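Local coordinates for maltose/maltodextrin-binding protein (Thermus thermophilus, PDB 2GH9) that binds maltotriose and probably delivers it, and perhaps related maltodextrins, to a sugar-uptake system as a periplasmic binding protein, at residues 360-363 with 364-367; 179-182 with 183-186; 162-166 with 167-171. All coordinates share one frame; numbering follows the deposited sequence.

Interaction 1: residues 360-363 with 364-367; sequences DSNV and KKIV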
loop_
_atom_site.group_PDB
_atom_site.type_symbol
_atom_site.label_atom_id
_atom_site.label_comp_id
_atom_site.label_asym_id
_atom_site.label_seq_id
_atom_site.Cartn_x
_atom_site.Cartn_y
_atom_site.Cartn_z
ATOM N N ASP A 360 21.597 20.968 -2.329
ATOM C CA ASP A 360 22.922 20.759 -1.735
ATOM C C ASP A 360 22.930 19.683 -0.636
ATOM O O ASP A 360 23.894 19.574 0.130
ATOM C CB ASP A 360 23.428 22.075 -1.139
ATOM C CG ASP A 360 24.063 23.014 -2.172
ATOM O OD1 ASP A 360 23.491 23.233 -3.284
ATOM O OD2 ASP A 360 25.136 23.580 -1.829
ATOM N N SER A 361 21.869 18.885 -0.548
ATOM C CA SER A 361 21.755 17.913 0.530
ATOM C C SER A 361 22.776 16.791 0.371
ATOM O O SER A 361 22.912 16.198 -0.703
ATOM C CB SER A 361 20.325 17.350 0.597
ATOM O OG SER A 361 20.029 16.547 -0.528
ATOM N N ASN A 362 23.509 16.520 1.444
ATOM C CA ASN A 362 24.510 15.456 1.457
ATOM C C ASN A 362 23.789 14.109 1.517
ATOM O O ASN A 362 23.461 13.612 2.592
ATOM C CB ASN A 362 25.469 15.628 2.643
ATOM C CG ASN A 362 26.643 14.673 2.604
ATOM O OD1 ASN A 362 26.541 13.541 2.145
ATOM N ND2 ASN A 362 27.772 15.127 3.114
ATOM N N VAL A 363 23.548 13.538 0.341
ATOM C CA VAL A 363 22.888 12.239 0.213
ATOM C C VAL A 363 23.649 11.130 0.957
ATOM O O VAL A 363 23.047 10.270 1.604
ATOM C CB VAL A 363 22.737 11.874 -1.282
ATOM C CG1 VAL A 363 22.490 10.430 -1.440
ATOM C CG2 VAL A 363 21.622 12.701 -1.926
ATOM N N LYS A 364 24.977 11.163 0.863
ATOM C CA LYS A 364 25.855 10.220 1.569
ATOM C C LYS A 364 25.627 10.208 3.092
ATOM O O LYS A 364 25.514 9.145 3.699
ATOM C CB LYS A 364 27.325 10.570 1.267
ATOM C CG LYS A 364 28.369 9.555 1.748
ATOM C CD LYS A 364 28.984 8.755 0.585
ATOM C CE LYS A 364 30.428 8.390 0.865
ATOM N NZ LYS A 364 30.610 7.711 2.179
ATOM N N LYS A 365 25.575 11.385 3.699
ATOM C CA LYS A 365 25.414 11.501 5.163
ATOM C C LYS A 365 23.973 11.249 5.606
ATOM O O LYS A 365 23.742 10.621 6.647
ATOM C CB LYS A 365 25.861 12.877 5.662
ATOM C CG LYS A 365 27.379 13.070 5.658
ATOM C CD LYS A 365 27.786 14.421 6.277
ATOM C CE LYS A 365 29.311 14.623 6.221
ATOM N NZ LYS A 365 29.721 16.045 6.519
ATOM N N ILE A 366 23.021 11.760 4.823
ATOM C CA ILE A 366 21.587 11.511 5.045
ATOM C C ILE A 366 21.339 10.008 5.146
ATOM O O ILE A 366 20.720 9.543 6.108
ATOM C CB ILE A 366 20.705 12.151 3.935
ATOM C CG1 ILE A 366 20.696 13.675 4.089
ATOM C CG2 ILE A 366 19.259 11.602 3.999
ATOM C CD1 ILE A 366 19.984 14.429 3.006
ATOM N N VAL A 367 21.856 9.249 4.181
ATOM C CA VAL A 367 21.709 7.791 4.201
ATOM C C VAL A 367 22.419 7.164 5.411
ATOM O O VAL A 367 21.899 6.220 6.032
ATOM C CB VAL A 367 22.216 7.147 2.881
ATOM C CG1 VAL A 367 22.175 5.625 2.970
ATOM C CG2 VAL A 367 21.394 7.645 1.691
#

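Interaction 2: residues 179-182 with 183-186; sequences NLDP and TKLL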
loop_
_atom_site.group_PDB
_atom_site.type_symbol
_atom_site.label_atom_id
_atom_site.label_comp_id
_atom_site.label_asym_id
_atom_site.label_seq_id
_atom_site.Cartn_x
_atom_site.Cartn_y
_atom_site.Cartn_z
ATOM N N ASN A 179 14.550 -16.395 6.662
ATOM C CA ASN A 179 13.975 -15.363 7.543
ATOM C C ASN A 179 14.706 -14.028 7.460
ATOM O O ASN A 179 15.934 -13.992 7.443
ATOM C CB ASN A 179 14.001 -15.835 8.997
ATOM C CG ASN A 179 13.215 -17.105 9.211
ATOM O OD1 ASN A 179 12.098 -17.254 8.709
ATOM N ND2 ASN A 179 13.792 -18.032 9.965
ATOM N N LEU A 180 13.950 -12.929 7.440
ATOM C CA LEU A 180 14.544 -11.597 7.377
ATOM C C LEU A 180 15.397 -11.326 8.607
ATOM O O LEU A 180 15.032 -11.705 9.718
ATOM C CB LEU A 180 13.469 -10.519 7.273
ATOM C CG LEU A 180 12.574 -10.546 6.033
ATOM C CD1 LEU A 180 11.376 -9.664 6.290
ATOM C CD2 LEU A 180 13.316 -10.118 4.760
ATOM N N ASP A 181 16.542 -10.688 8.391
ATOM C CA ASP A 181 17.375 -10.203 9.474
ATOM C C ASP A 181 17.195 -8.694 9.527
ATOM O O ASP A 181 17.647 -7.989 8.623
ATOM C CB ASP A 181 18.852 -10.574 9.265
ATOM C CG ASP A 181 19.767 -10.043 10.373
ATOM O OD1 ASP A 181 19.266 -9.468 11.366
ATOM O OD2 ASP A 181 21.005 -10.187 10.255
ATOM N N PRO A 182 16.528 -8.197 10.583
ATOM C CA PRO A 182 16.353 -6.757 10.775
ATOM C C PRO A 182 17.644 -5.988 11.074
ATOM O O PRO A 182 17.646 -4.758 11.043
ATOM C CB PRO A 182 15.373 -6.664 11.954
ATOM C CG PRO A 182 15.461 -7.954 12.635
ATOM C CD PRO A 182 15.875 -8.980 11.643
ATOM N N THR A 183 18.729 -6.702 11.353
ATOM C CA THR A 183 20.025 -6.068 11.584
ATOM C C THR A 183 20.734 -5.682 10.278
ATOM O O THR A 183 21.687 -4.883 10.306
ATOM C CB THR A 183 20.969 -6.979 12.410
ATOM O OG1 THR A 183 21.456 -8.060 11.593
ATOM C CG2 THR A 183 20.247 -7.524 13.651
ATOM N N LYS A 184 20.265 -6.232 9.151
ATOM C CA LYS A 184 20.876 -5.996 7.834
ATOM C C LYS A 184 19.955 -5.252 6.848
ATOM O O LYS A 184 19.258 -5.876 6.040
ATOM C CB LYS A 184 21.307 -7.330 7.225
ATOM C CG LYS A 184 22.496 -8.011 7.938
ATOM C CD LYS A 184 22.627 -9.475 7.468
ATOM C CE LYS A 184 23.620 -10.269 8.318
ATOM N NZ LYS A 184 23.274 -11.730 8.322
ATOM N N LEU A 185 19.962 -3.921 6.910
ATOM C CA LEU A 185 19.205 -3.119 5.950
ATOM C C LEU A 185 19.782 -3.311 4.557
ATOM O O LEU A 185 20.973 -3.597 4.413
ATOM C CB LEU A 185 19.259 -1.629 6.273
ATOM C CG LEU A 185 18.394 -1.017 7.370
ATOM C CD1 LEU A 185 18.674 0.479 7.405
ATOM C CD2 LEU A 185 16.913 -1.275 7.163
ATOM N N LEU A 186 18.925 -3.156 3.544
ATOM C CA LEU A 186 19.345 -3.149 2.143
ATOM C C LEU A 186 19.076 -1.809 1.454
ATOM O O LEU A 186 19.432 -1.633 0.288
ATOM C CB LEU A 186 18.659 -4.285 1.373
ATOM C CG LEU A 186 19.163 -5.678 1.737
ATOM C CD1 LEU A 186 18.378 -6.745 1.019
ATOM C CD2 LEU A 186 20.666 -5.789 1.441
#

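Interaction 3: residues 162-166 with 167-171; sequences FFKAF and GAENV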
loop_
_atom_site.group_PDB
_atom_site.type_symbol
_atom_site.label_atom_id
_atom_site.label_comp_id
_atom_site.label_asym_id
_atom_site.label_seq_id
_atom_site.Cartn_x
_atom_site.Cartn_y
_atom_site.Cartn_z
ATOM N N PHE A 162 12.059 2.615 -6.669
ATOM C CA PHE A 162 13.345 3.195 -7.062
ATOM C C PHE A 162 14.496 2.591 -6.227
ATOM O O PHE A 162 15.573 2.328 -6.746
ATOM C CB PHE A 162 13.313 4.719 -6.913
ATOM C CG PHE A 162 12.168 5.369 -7.618
ATOM C CD1 PHE A 162 11.796 4.961 -8.888
ATOM C CD2 PHE A 162 11.471 6.422 -7.017
ATOM C CE1 PHE A 162 10.725 5.555 -9.550
ATOM C CE2 PHE A 162 10.421 7.027 -7.664
ATOM C CZ PHE A 162 10.030 6.587 -8.936
ATOM N N PHE A 163 14.257 2.343 -4.950
ATOM C CA PHE A 163 15.261 1.677 -4.116
ATOM C C PHE A 163 15.555 0.243 -4.611
ATOM O O PHE A 163 16.716 -0.174 -4.666
ATOM C CB PHE A 163 14.872 1.703 -2.624
ATOM C CG PHE A 163 15.183 3.012 -1.927
ATOM C CD1 PHE A 163 16.240 3.106 -1.016
ATOM C CD2 PHE A 163 14.395 4.133 -2.146
ATOM C CE1 PHE A 163 16.514 4.306 -0.347
ATOM C CE2 PHE A 163 14.666 5.345 -1.486
ATOM C CZ PHE A 163 15.735 5.414 -0.571
ATOM N N LYS A 164 14.503 -0.473 -5.005
ATOM C CA LYS A 164 14.612 -1.799 -5.621
ATOM C C LYS A 164 15.374 -1.767 -6.958
ATOM O O LYS A 164 16.318 -2.545 -7.157
ATOM C CB LYS A 164 13.217 -2.424 -5.795
ATOM C CG LYS A 164 13.236 -3.861 -6.321
ATOM C CD LYS A 164 11.932 -4.589 -6.022
ATOM C CE LYS A 164 12.028 -6.059 -6.377
ATOM N NZ LYS A 164 13.030 -6.733 -5.541
ATOM N N ALA A 165 15.006 -0.853 -7.848
ATOM C CA ALA A 165 15.743 -0.680 -9.095
ATOM C C ALA A 165 17.268 -0.525 -8.839
ATOM O O ALA A 165 18.089 -1.191 -9.472
ATOM C CB ALA A 165 15.202 0.513 -9.885
ATOM N N PHE A 166 17.636 0.332 -7.888
ATOM C CA PHE A 166 19.047 0.620 -7.612
ATOM C C PHE A 166 19.772 -0.446 -6.779
ATOM O O PHE A 166 20.991 -0.370 -6.621
ATOM C CB PHE A 166 19.209 2.001 -6.970
ATOM C CG PHE A 166 19.041 3.137 -7.936
ATOM C CD1 PHE A 166 20.026 3.405 -8.892
ATOM C CD2 PHE A 166 17.928 3.945 -7.889
ATOM C CE1 PHE A 166 19.887 4.441 -9.779
ATOM C CE2 PHE A 166 17.791 4.997 -8.768
ATOM C CZ PHE A 166 18.783 5.236 -9.730
ATOM N N GLY A 167 19.046 -1.441 -6.266
ATOM C CA GLY A 167 19.676 -2.689 -5.801
ATOM C C GLY A 167 19.184 -3.307 -4.508
ATOM O O GLY A 167 19.772 -4.276 -4.049
ATOM N N ALA A 168 18.146 -2.738 -3.895
ATOM C CA ALA A 168 17.562 -3.289 -2.658
ATOM C C ALA A 168 16.509 -4.337 -3.005
ATOM O O ALA A 168 15.492 -3.999 -3.580
ATOM C CB ALA A 168 16.929 -2.158 -1.802
ATOM N N GLU A 169 16.763 -5.604 -2.682
ATOM C CA GLU A 169 15.768 -6.679 -2.903
ATOM C C GLU A 169 14.492 -6.397 -2.095
ATOM O O GLU A 169 13.378 -6.486 -2.591
ATOM C CB GLU A 169 16.367 -8.030 -2.497
ATOM C CG GLU A 169 15.426 -9.230 -2.559
ATOM C CD GLU A 169 14.702 -9.386 -3.903
ATOM O OE1 GLU A 169 15.289 -9.100 -4.973
ATOM O OE2 GLU A 169 13.525 -9.815 -3.880
ATOM N N ASN A 170 14.690 -6.040 -0.842
ATOM C CA ASN A 170 13.623 -5.623 0.025
ATOM C C ASN A 170 14.251 -4.704 1.059
ATOM O O ASN A 170 15.343 -4.163 0.805
ATOM C CB ASN A 170 12.918 -6.851 0.634
ATOM C CG ASN A 170 11.470 -6.558 1.052
ATOM O OD1 ASN A 170 11.196 -5.517 1.647
ATOM N ND2 ASN A 170 10.552 -7.471 0.738
ATOM N N VAL A 171 13.560 -4.484 2.187
ATOM C CA VAL A 171 14.043 -3.615 3.233
ATOM C C VAL A 171 15.219 -4.265 3.961
ATOM O O VAL A 171 16.216 -3.612 4.247
ATOM C CB VAL A 171 12.921 -3.268 4.252
ATOM C CG1 VAL A 171 13.490 -2.486 5.439
ATOM C CG2 VAL A 171 11.822 -2.456 3.576
HETATM O O HOH W 1 11.518 -9.881 -5.404
#

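Interaction 1: residues 360-363 with 364-367
N362 caps the start of helix 363-378 by reaching forward with its amide oxygen to the backbone of K365. N362 OD1 takes the hydrogen of K365 N at 2.8 Å, with an N-H...O angle of 155°, and the donor arrives from above the carbonyl plane of the amide. This is an N-cap in the strict sense: a side-chain acceptor standing in for the backbone carbonyl that the first helical turn lacks. What brings OD1 there is the first torsion of N362, which sets CG opposite its own backbone N (chi1 -172°). The other branch of the amide lies against aliphatic carbon, with N362 ND2 3.2 Å from K365 CD; the extended lysine chain runs on past it at a slant. The backbone takes over at once, I366 N bonding to N362 O at 2.9 Å and V367 N to V363 O at 3.0 Å, the first of these almost straight at 168°. With an alanine here, K365 N would probably lose its capping acceptor and the lysine methylenes the amide they lie against, so that the first turn could fray. One residue back, S361 CB meets I366 CD1 at 3.8 Å, while the hydroxyl of S361 turns to A355 O and K200 NZ. Further out, V363 and V367 face helix 189-204, with V363 on E193 and Q197 and V367 on L196, and I366 packs on A351 and L354 of helix 341-357. Chemically, then, the cap is a neutral amide that supplies an acceptor to an N-H of the first turn; its partly negative oxygen lies at the N-terminal end, where the helix dipole is positive, and is probably stabilised there without a full charge.

Interaction 2: residues 179-182 with 183-186
From D181 to K184 the chain makes a type I beta turn, closed by K184 N donating to D181 O at 3.2 Å with an N-H...O angle of 161°. P182 occupies the second position of the turn and T183 the third. The carboxylate of D181 reaches forward into the bend; with CG opposite the backbone N (chi1 178°), D181 OD1 accepts from T183 N at 2.8 Å, the donor sitting well above the carboxylate plane. That bond makes an Asx turn, so one aspartate fastens the bend twice, by its main-chain carbonyl and by its side chain. The T183 hydroxyl also lies close to the carboxylate, but its modelled position is too tight to carry detail.

The second oxygen faces the lysine. The extended K184 chain crosses the carboxylate at a slant: its CE is 3.3 Å from D181 OD2, and its NZ ends 3.4 Å from the same oxygen in a salt bridge. The ammonium has a stronger partner outside the turn, D175 of strand 172-175, whose OD2 also stands near D181 OD2. The backbones of D181 and K184 both bond to A173 on that neighbouring strand, so both ends of the turn stay tied to strand 172-175. P182 rests on I378 near the end of helix 363-378.

The two oxygens of D181 therefore divide the work, OD1 on the backbone N-H of the turn and OD2 on charge. With two carboxylates drawn together at the surface, K184, which bridges to both acids, probably offsets much of their mutual repulsion and helps keep both ionised.

Interaction 3: residues 162-166 with 167-171
K164 and E169 meet across a Schellman motif, the C-terminal signature of an alpha helix, here ending helix 156-166. The backbone bonds come first. A168 N reaches back five residues to F163 O at 3.0 Å with a well-aligned N-H...O angle of 166°, while G167 N divides its hydrogen between F163 O and K164 O in two weak bonds, each at 131°. F163 O thus receives two donors. The chain can reverse like this because G167 takes a positive phi of 138°; a CB at this site would run into F166 O. K164 CA adds a CH...O contact to A168 O at 3.1 Å, so the carbonyl of the residue after the glycine is turned back over the last helical turn.

Apolar packing accompanies the cap. A168 CB lies 4.5 Å from F163 CB, the hydrophobic pair that commonly flanks a Schellman motif, and both residues bear on helix 189-204, A168 on V191 and F163 on A195. The ring of F163 also meets W348 edge-to-face. F166 packs on K194 and F198 of helix 189-204.

The polar group is lysine-centred. The K164 chain runs extended beside E169, both pointing the same way, until its last torsion bends NZ in toward the loop. There K164 NZ donates to E169 O at 3.0 Å, in the carbonyl plane and on a lone pair, so the ammonium ties the helix to the loop backbone as well as to a side chain. The charged partner is E169 OE1, in a salt bridge of 3.3 Å to K164 NZ. A water closes the ring: it donates to E169 OE2 at 2.5 Å and accepts a weak, long bond from K164 NZ at 3.5 Å.

Overall arrangement
Along the chain the three contacts follow one another without nesting or crossing. Interaction 3 ends helix 156-166 and leads into strand 172-175; interaction 2 then turns the chain out of strand 179-181 toward helix 189-204; interaction 1, far later, opens the closing helix 363-378. Interactions 2 and 3 touch directly, with L186 N 2.8 Å from V171 O in a probable hydrogen bond and L186 O against A168 CB, so the segments that enter and leave the small hairpin meet at its open end. Interaction 1 stays apart, its nearest atoms about 6 Å from interaction 3, but helix 189-204 packs against both. Helix 363-378 links interaction 1 to interaction 2, where L185 meets V371 and I374.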